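Local atomic coordinates of DUF3013 family protein (Enterococcus faecalis, PDB entry 3NAT), a protein that is of unknown function and folds as an alpha-beta half sandwich, a mixed beta sheet packed against helices. Residues A[41-53]-A[115-127]. Numbering follows the deposited sequence.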
ATOM      1  N   VAL A  41      -6.234  -5.204 -17.353  1.00 84.13           N
ATOM      2  CA  VAL A  41      -5.826  -4.615 -18.602  1.00 84.83           C
ATOM      3  C   VAL A  41      -5.164  -5.692 -19.461  1.00 91.74           C
ATOM      4  O   VAL A  41      -4.310  -6.436 -18.974  1.00 86.49           O
ATOM      5  CB  VAL A  41      -4.857  -3.464 -18.295  1.00 80.88           C
ATOM      6  CG1 VAL A  41      -3.668  -3.482 -19.216  1.00 87.84           C
ATOM      7  CG2 VAL A  41      -5.581  -2.137 -18.349  1.00 82.40           C
ATOM      8  N   ARG A  42      -5.574  -5.798 -20.722  1.00 87.68           N
ATOM      9  CA  ARG A  42      -4.987  -6.790 -21.618  1.00 89.41           C
ATOM     10  C   ARG A  42      -4.612  -6.209 -22.966  1.00 86.59           C
ATOM     11  O   ARG A  42      -5.445  -5.619 -23.641  1.00100.98           O
ATOM     12  CB  ARG A  42      -5.945  -7.959 -21.850  1.00 96.67           C
ATOM     13  CG  ARG A  42      -6.137  -8.866 -20.663  1.00110.34           C
ATOM     14  CD  ARG A  42      -7.605  -8.988 -20.339  1.00125.49           C
ATOM     15  NE  ARG A  42      -7.963 -10.344 -19.946  1.00142.40           N
ATOM     16  CZ  ARG A  42      -9.198 -10.826 -20.010  1.00162.42           C
ATOM     17  NH1 ARG A  42      -9.448 -12.075 -19.635  1.00169.83           N
ATOM     18  NH2 ARG A  42     -10.186 -10.059 -20.458  1.00168.27           N
ATOM     19  N   LEU A  43      -3.359  -6.395 -23.359  1.00 83.33           N
ATOM     20  CA  LEU A  43      -2.933  -6.102 -24.723  1.00 87.87           C
ATOM     21  C   LEU A  43      -2.771  -7.389 -25.530  1.00101.64           C
ATOM     22  O   LEU A  43      -2.347  -8.416 -25.006  1.00 99.34           O
ATOM     23  CB  LEU A  43      -1.620  -5.319 -24.727  1.00 82.09           C
ATOM     24  CG  LEU A  43      -1.643  -3.966 -24.014  1.00 85.69           C
ATOM     25  CD1 LEU A  43      -0.320  -3.224 -24.176  1.00 85.16           C
ATOM     26  CD2 LEU A  43      -2.793  -3.119 -24.529  1.00 89.78           C
ATOM     27  N   TYR A  44      -3.118  -7.329 -26.810  1.00113.61           N
ATOM     28  CA  TYR A  44      -2.899  -8.453 -27.708  1.00106.54           C
ATOM     29  C   TYR A  44      -2.003  -8.040 -28.869  1.00102.43           C
ATOM     30  O   TYR A  44      -1.939  -6.868 -29.232  1.00101.00           O
ATOM     31  CB  TYR A  44      -4.227  -8.994 -28.232  1.00 98.60           C
ATOM     32  CG  TYR A  44      -5.173  -9.449 -27.143  1.00102.92           C
ATOM     33  CD1 TYR A  44      -5.024 -10.687 -26.534  1.00115.40           C
ATOM     34  CD2 TYR A  44      -6.221  -8.644 -26.730  1.00100.75           C
ATOM     35  CE1 TYR A  44      -5.895 -11.106 -25.536  1.00118.84           C
ATOM     36  CE2 TYR A  44      -7.096  -9.053 -25.740  1.00108.98           C
ATOM     37  CZ  TYR A  44      -6.929 -10.283 -25.144  1.00117.75           C
ATOM     38  OH  TYR A  44      -7.802 -10.685 -24.156  1.00122.26           O
ATOM     39  N   ALA A  45      -1.300  -9.010 -29.436  1.00106.02           N
ATOM     40  CA  ALA A  45      -0.454  -8.771 -30.598  1.00108.33           C
ATOM     41  C   ALA A  45      -0.214 -10.075 -31.343  1.00118.51           C
ATOM     42  O   ALA A  45      -0.203 -11.153 -30.746  1.00116.49           O
ATOM     43  CB  ALA A  45       0.862  -8.134 -30.188  1.00104.22           C
ATOM     44  N   GLU A  46      -0.029  -9.972 -32.654  1.00130.84           N
ATOM     45  CA  GLU A  46       0.141 -11.146 -33.493  1.00142.37           C
ATOM     46  C   GLU A  46       1.607 -11.570 -33.536  1.00148.34           C
ATOM     47  O   GLU A  46       2.483 -10.768 -33.856  1.00149.49           O
ATOM     48  CB  GLU A  46      -0.381 -10.858 -34.900  1.00150.99           C
ATOM     49  CG  GLU A  46      -0.456 -12.073 -35.800  1.00168.70           C
ATOM     50  CD  GLU A  46      -0.861 -11.714 -37.212  1.00182.13           C
ATOM     51  OE1 GLU A  46      -0.559 -12.501 -38.138  1.00188.10           O
ATOM     52  OE2 GLU A  46      -1.476 -10.639 -37.394  1.00183.13           O
ATOM     53  N   ASN A  47       1.866 -12.834 -33.206  1.00152.33           N
ATOM     54  CA  ASN A  47       3.224 -13.376 -33.200  1.00155.82           C
ATOM     55  C   ASN A  47       3.618 -13.959 -34.557  1.00165.75           C
ATOM     56  O   ASN A  47       3.082 -14.985 -34.980  1.00169.55           O
ATOM     57  CB  ASN A  47       3.358 -14.444 -32.116  1.00151.99           C
ATOM     58  CG  ASN A  47       4.794 -14.784 -31.814  1.00147.23           C
ATOM     59  OD1 ASN A  47       5.711 -14.088 -32.254  1.00141.77           O
ATOM     60  ND2 ASN A  47       5.002 -15.855 -31.053  1.00147.30           N
ATOM     61  N   ASN A  48       4.557 -13.308 -35.236  1.00169.95           N
ATOM     62  CA  ASN A  48       4.919 -13.702 -36.594  1.00181.07           C
ATOM     63  C   ASN A  48       6.188 -14.541 -36.698  1.00188.79           C
ATOM     64  O   ASN A  48       6.126 -15.714 -37.066  1.00195.42           O
ATOM     65  CB  ASN A  48       5.019 -12.475 -37.500  1.00182.64           C
ATOM     66  CG  ASN A  48       3.668 -11.869 -37.803  1.00178.11           C
ATOM     67  OD1 ASN A  48       2.641 -12.550 -37.738  1.00176.81           O
ATOM     68  ND2 ASN A  48       3.657 -10.586 -38.144  1.00174.64           N
ATOM     69  N   GLU A  49       7.333 -13.939 -36.383  1.00189.43           N
ATOM     70  CA  GLU A  49       8.613 -14.648 -36.409  1.00196.96           C
ATOM     71  C   GLU A  49       8.586 -15.865 -35.482  1.00192.10           C
ATOM     72  O   GLU A  49       9.584 -16.569 -35.330  1.00201.76           O
ATOM     73  CB  GLU A  49       9.764 -13.691 -36.045  1.00202.29           C
ATOM     74  CG  GLU A  49      11.079 -14.346 -35.576  1.00208.92           C
ATOM     75  CD  GLU A  49      11.887 -15.001 -36.693  1.00214.26           C
ATOM     76  OE1 GLU A  49      11.468 -14.933 -37.868  1.00217.74           O
ATOM     77  OE2 GLU A  49      12.951 -15.586 -36.391  1.00214.47           O
ATOM     78  N   GLN A  50       7.428 -16.124 -34.884  1.00176.96           N
ATOM     79  CA  GLN A  50       7.310 -17.175 -33.887  1.00165.79           C
ATOM     80  C   GLN A  50       8.468 -17.018 -32.918  1.00146.41           C
ATOM     81  O   GLN A  50       9.092 -17.986 -32.480  1.00150.02           O
ATOM     82  CB  GLN A  50       7.280 -18.557 -34.537  1.00178.89           C
ATOM     83  CG  GLN A  50       6.079 -18.762 -35.456  1.00188.28           C
ATOM     84  CD  GLN A  50       4.772 -18.292 -34.833  1.00192.95           C
ATOM     85  OE1 GLN A  50       3.920 -17.717 -35.512  1.00198.51           O
ATOM     86  NE2 GLN A  50       4.610 -18.531 -33.535  1.00188.23           N
ATOM     87  N   VAL A  51       8.753 -15.753 -32.631  1.00124.33           N
ATOM     88  CA  VAL A  51       9.668 -15.334 -31.586  1.00116.94           C
ATOM     89  C   VAL A  51       9.439 -16.161 -30.316  1.00117.85           C
ATOM     90  O   VAL A  51       8.304 -16.323 -29.868  1.00111.03           O
ATOM     91  CB  VAL A  51       9.493 -13.812 -31.318  1.00101.15           C
ATOM     92  CG1 VAL A  51      10.006 -13.415 -29.952  1.00 91.84           C
ATOM     93  CG2 VAL A  51      10.170 -12.984 -32.408  1.00105.72           C
ATOM     94  N   ALA A  52      10.523 -16.692 -29.752  1.00118.26           N
ATOM     95  CA  ALA A  52      10.446 -17.578 -28.596  1.00113.04           C
ATOM     96  C   ALA A  52      10.378 -16.809 -27.281  1.00110.59           C
ATOM     97  O   ALA A  52      11.354 -16.181 -26.878  1.00117.27           O
ATOM     98  CB  ALA A  52      11.637 -18.518 -28.590  1.00115.07           C
ATOM     99  N   ILE A  53       9.232 -16.874 -26.611  1.00102.52           N
ATOM    100  CA  ILE A  53       9.049 -16.203 -25.327  1.00 94.89           C
ATOM    101  C   ILE A  53       9.035 -17.241 -24.216  1.00111.38           C
ATOM    102  O   ILE A  53       8.837 -18.427 -24.482  1.00133.89           O
ATOM    103  CB  ILE A  53       7.717 -15.410 -25.285  1.00106.12           C
ATOM    104  CG1 ILE A  53       7.835 -14.094 -26.056  1.00 99.65           C
ATOM    105  CG2 ILE A  53       7.293 -15.114 -23.853  1.00108.53           C
ATOM    106  CD1 ILE A  53       7.809 -14.247 -27.542  1.00 95.88           C
ATOM    107  N   LEU A 115      -1.083   2.742 -22.013  1.00 72.74           N
ATOM    108  CA  LEU A 115      -1.478   1.643 -22.882  1.00 70.50           C
ATOM    109  C   LEU A 115      -1.138   1.936 -24.331  1.00 79.77           C
ATOM    110  O   LEU A 115      -0.895   1.029 -25.115  1.00 87.96           O
ATOM    111  CB  LEU A 115      -2.972   1.346 -22.734  1.00 66.15           C
ATOM    112  CG  LEU A 115      -3.352   0.787 -21.360  1.00 69.03           C
ATOM    113  CD1 LEU A 115      -4.806   0.368 -21.267  1.00 69.75           C
ATOM    114  CD2 LEU A 115      -2.478  -0.390 -21.047  1.00 66.97           C
ATOM    115  N   ASP A 116      -1.138   3.209 -24.693  1.00 83.03           N
ATOM    116  CA  ASP A 116      -0.737   3.582 -26.031  1.00 90.05           C
ATOM    117  C   ASP A 116       0.710   3.163 -26.158  1.00 93.71           C
ATOM    118  O   ASP A 116       1.060   2.311 -26.973  1.00 96.65           O
ATOM    119  CB  ASP A 116      -0.841   5.094 -26.231  1.00 99.45           C
ATOM    120  CG  ASP A 116      -2.260   5.566 -26.484  1.00100.24           C
ATOM    121  OD1 ASP A 116      -3.163   4.721 -26.676  1.00 90.46           O
ATOM    122  OD2 ASP A 116      -2.462   6.799 -26.491  1.00107.26           O
ATOM    123  N   GLU A 117       1.552   3.771 -25.330  1.00 91.45           N
ATOM    124  CA  GLU A 117       2.976   3.513 -25.378  1.00 99.03           C
ATOM    125  C   GLU A 117       3.197   2.015 -25.211  1.00 97.85           C
ATOM    126  O   GLU A 117       4.107   1.438 -25.798  1.00101.91           O
ATOM    127  CB  GLU A 117       3.705   4.320 -24.301  1.00107.52           C
ATOM    128  CG  GLU A 117       5.208   4.431 -24.510  1.00133.38           C
ATOM    129  CD  GLU A 117       5.590   5.016 -25.866  1.00150.46           C
ATOM    130  OE1 GLU A 117       4.753   5.720 -26.480  1.00153.43           O
ATOM    131  OE2 GLU A 117       6.737   4.775 -26.314  1.00153.98           O
ATOM    132  N   GLY A 118       2.327   1.386 -24.429  1.00 91.45           N
ATOM    133  CA  GLY A 118       2.386  -0.047 -24.226  1.00 81.42           C
ATOM    134  C   GLY A 118       2.268  -0.798 -25.533  1.00 79.54           C
ATOM    135  O   GLY A 118       3.145  -1.569 -25.898  1.00 91.42           O
ATOM    136  N   GLN A 119       1.181  -0.564 -26.250  1.00 77.27           N
ATOM    137  CA  GLN A 119       0.927  -1.274 -27.495  1.00 83.03           C
ATOM    138  C   GLN A 119       2.054  -1.041 -28.496  1.00 91.78           C
ATOM    139  O   GLN A 119       2.428  -1.938 -29.239  1.00 90.91           O
ATOM    140  CB  GLN A 119      -0.408  -0.835 -28.083  1.00 79.46           C
ATOM    141  CG  GLN A 119      -0.850  -1.649 -29.264  1.00 87.13           C
ATOM    142  CD  GLN A 119      -1.139  -3.078 -28.891  1.00 98.89           C
ATOM    143  OE1 GLN A 119      -2.298  -3.481 -28.734  1.00101.74           O
ATOM    144  NE2 GLN A 119      -0.085  -3.856 -28.737  1.00105.93           N
ATOM    145  N   SER A 120       2.598   0.170 -28.505  1.00 98.16           N
ATOM    146  CA  SER A 120       3.735   0.484 -29.356  1.00102.18           C
ATOM    147  C   SER A 120       4.896  -0.444 -28.996  1.00100.76           C
ATOM    148  O   SER A 120       5.312  -1.263 -29.809  1.00100.92           O
ATOM    149  CB  SER A 120       4.138   1.951 -29.180  1.00104.96           C
ATOM    150  OG  SER A 120       5.160   2.336 -30.084  1.00115.32           O
ATOM    151  N   ASP A 121       5.393  -0.315 -27.768  1.00 89.76           N
ATOM    152  CA  ASP A 121       6.474  -1.142 -27.253  1.00 85.45           C
ATOM    153  C   ASP A 121       6.286  -2.645 -27.504  1.00 92.74           C
ATOM    154  O   ASP A 121       7.263  -3.367 -27.727  1.00 88.34           O
ATOM    155  CB  ASP A 121       6.667  -0.877 -25.756  1.00 86.43           C
ATOM    156  CG  ASP A 121       7.200   0.520 -25.473  1.00103.65           C
ATOM    157  OD1 ASP A 121       7.534   1.231 -26.444  1.00117.04           O
ATOM    158  OD2 ASP A 121       7.293   0.908 -24.285  1.00101.79           O
ATOM    159  N   LEU A 122       5.040  -3.115 -27.468  1.00 92.42           N
ATOM    160  CA  LEU A 122       4.759  -4.530 -27.700  1.00 88.97           C
ATOM    161  C   LEU A 122       5.075  -4.933 -29.129  1.00 97.67           C
ATOM    162  O   LEU A 122       5.817  -5.883 -29.362  1.00110.12           O
ATOM    163  CB  LEU A 122       3.303  -4.878 -27.385  1.00 82.81           C
ATOM    164  CG  LEU A 122       3.031  -6.386 -27.456  1.00 79.40           C
ATOM    165  CD1 LEU A 122       4.025  -7.120 -26.570  1.00 84.61           C
ATOM    166  CD2 LEU A 122       1.625  -6.731 -27.043  1.00 68.23           C
ATOM    167  N   LEU A 123       4.503  -4.218 -30.089  1.00 94.99           N
ATOM    168  CA  LEU A 123       4.824  -4.458 -31.490  1.00 97.03           C
ATOM    169  C   LEU A 123       6.333  -4.372 -31.757  1.00107.74           C
ATOM    170  O   LEU A 123       6.874  -5.144 -32.546  1.00106.50           O
ATOM    171  CB  LEU A 123       4.054  -3.493 -32.393  1.00 92.23           C
ATOM    172  CG  LEU A 123       2.600  -3.877 -32.679  1.00101.07           C
ATOM    173  CD1 LEU A 123       2.467  -5.383 -32.794  1.00113.43           C
ATOM    174  CD2 LEU A 123       1.665  -3.368 -31.610  1.00105.67           C
ATOM    175  N   ASP A 124       7.003  -3.431 -31.097  1.00119.21           N
ATOM    176  CA  ASP A 124       8.447  -3.273 -31.227  1.00128.68           C
ATOM    177  C   ASP A 124       9.159  -4.469 -30.621  1.00130.40           C
ATOM    178  O   ASP A 124      10.220  -4.879 -31.086  1.00138.07           O
ATOM    179  CB  ASP A 124       8.923  -1.998 -30.526  1.00139.19           C
ATOM    180  CG  ASP A 124       8.582  -0.735 -31.295  1.00151.53           C
ATOM    181  OD1 ASP A 124       7.636  -0.760 -32.115  1.00153.93           O
ATOM    182  OD2 ASP A 124       9.263   0.289 -31.069  1.00156.41           O
ATOM    183  N   PHE A 125       8.571  -5.019 -29.568  1.00121.71           N
ATOM    184  CA  PHE A 125       9.137  -6.178 -28.897  1.00115.47           C
ATOM    185  C   PHE A 125       9.305  -7.347 -29.865  1.00118.01           C
ATOM    186  O   PHE A 125      10.382  -7.928 -29.964  1.00125.09           O
ATOM    187  CB  PHE A 125       8.245  -6.578 -27.724  1.00109.62           C
ATOM    188  CG  PHE A 125       8.784  -7.708 -26.904  1.00104.21           C
ATOM    189  CD1 PHE A 125       9.961  -7.566 -26.199  1.00109.98           C
ATOM    190  CD2 PHE A 125       8.098  -8.905 -26.819  1.00 95.59           C
ATOM    191  CE1 PHE A 125      10.453  -8.606 -25.437  1.00107.91           C
ATOM    192  CE2 PHE A 125       8.585  -9.943 -26.056  1.00 92.25           C
ATOM    193  CZ  PHE A 125       9.763  -9.793 -25.365  1.00 98.95           C
ATOM    194  N   LEU A 126       8.244  -7.668 -30.599  1.00109.87           N
ATOM    195  CA  LEU A 126       8.218  -8.866 -31.439  1.00115.59           C
ATOM    196  C   LEU A 126       8.931  -8.741 -32.785  1.00125.55           C
ATOM    197  O   LEU A 126       8.950  -9.692 -33.572  1.00132.59           O
ATOM    198  CB  LEU A 126       6.775  -9.274 -31.699  1.00111.86           C
ATOM    199  CG  LEU A 126       5.908  -9.438 -30.464  1.00108.55           C
ATOM    200  CD1 LEU A 126       4.455  -9.546 -30.886  1.00105.75           C
ATOM    201  CD2 LEU A 126       6.360 -10.660 -29.683  1.00111.21           C
ATOM    202  N   SER A 127       9.503  -7.576 -33.060  1.00124.85           N
ATOM    203  CA  SER A 127      10.086  -7.324 -34.370  1.00125.11           C
ATOM    204  C   SER A 127      11.471  -6.712 -34.244  1.00122.55           C
ATOM    205  O   SER A 127      12.225  -6.650 -35.215  1.00135.69           O
ATOM    206  CB  SER A 127       9.181  -6.405 -35.188  1.00125.15           C
ATOM    207  OG  SER A 127       9.113  -5.114 -34.607  1.00122.07           O
TER
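Strand 41-46 and helix 115-125 run in roughly the same direction, their axes 9.0 Å apart at closest approach and 30° from parallel, and no hydrogen bond joins them. Val41, Leu43 and Ala45, alternate residues of the strand, face the helix. The methyl forks of Val41 and Leu115 meet at a slant, Val41 CG1 lying 3.8 Å from Leu115 CD2 and Val41 CG2 against the other methyl, CD1. Leu43 reaches the helix backbone where Gly118 has no side chain: its CD1 rests 3.8 Å from Gly118 C. Farther along, Ala45 CB sits 3.5 Å from Leu122 CD2 and 3.9 Å from Leu126 CD1, Leu122 CG lying anti to the backbone N (chi1 -173°). Gln119, bent at chi2, brings its amide beside Tyr44 O; OE1 lies 3.4 Å from that oxygen, but both are acceptors and form no hydrogen bond. Beyond the strand the chain turns back: Val51 CG2 lies 3.7 Å from Leu126 O, and Ile53 CG1 meets the Phe125 ring edge at CE2, 4.2 Å away. Ile66 of adjacent strand 65-75 touches Ala45 and Leu126, extending this apolar layer between sheet face and long helix in the alpha-beta half sandwich.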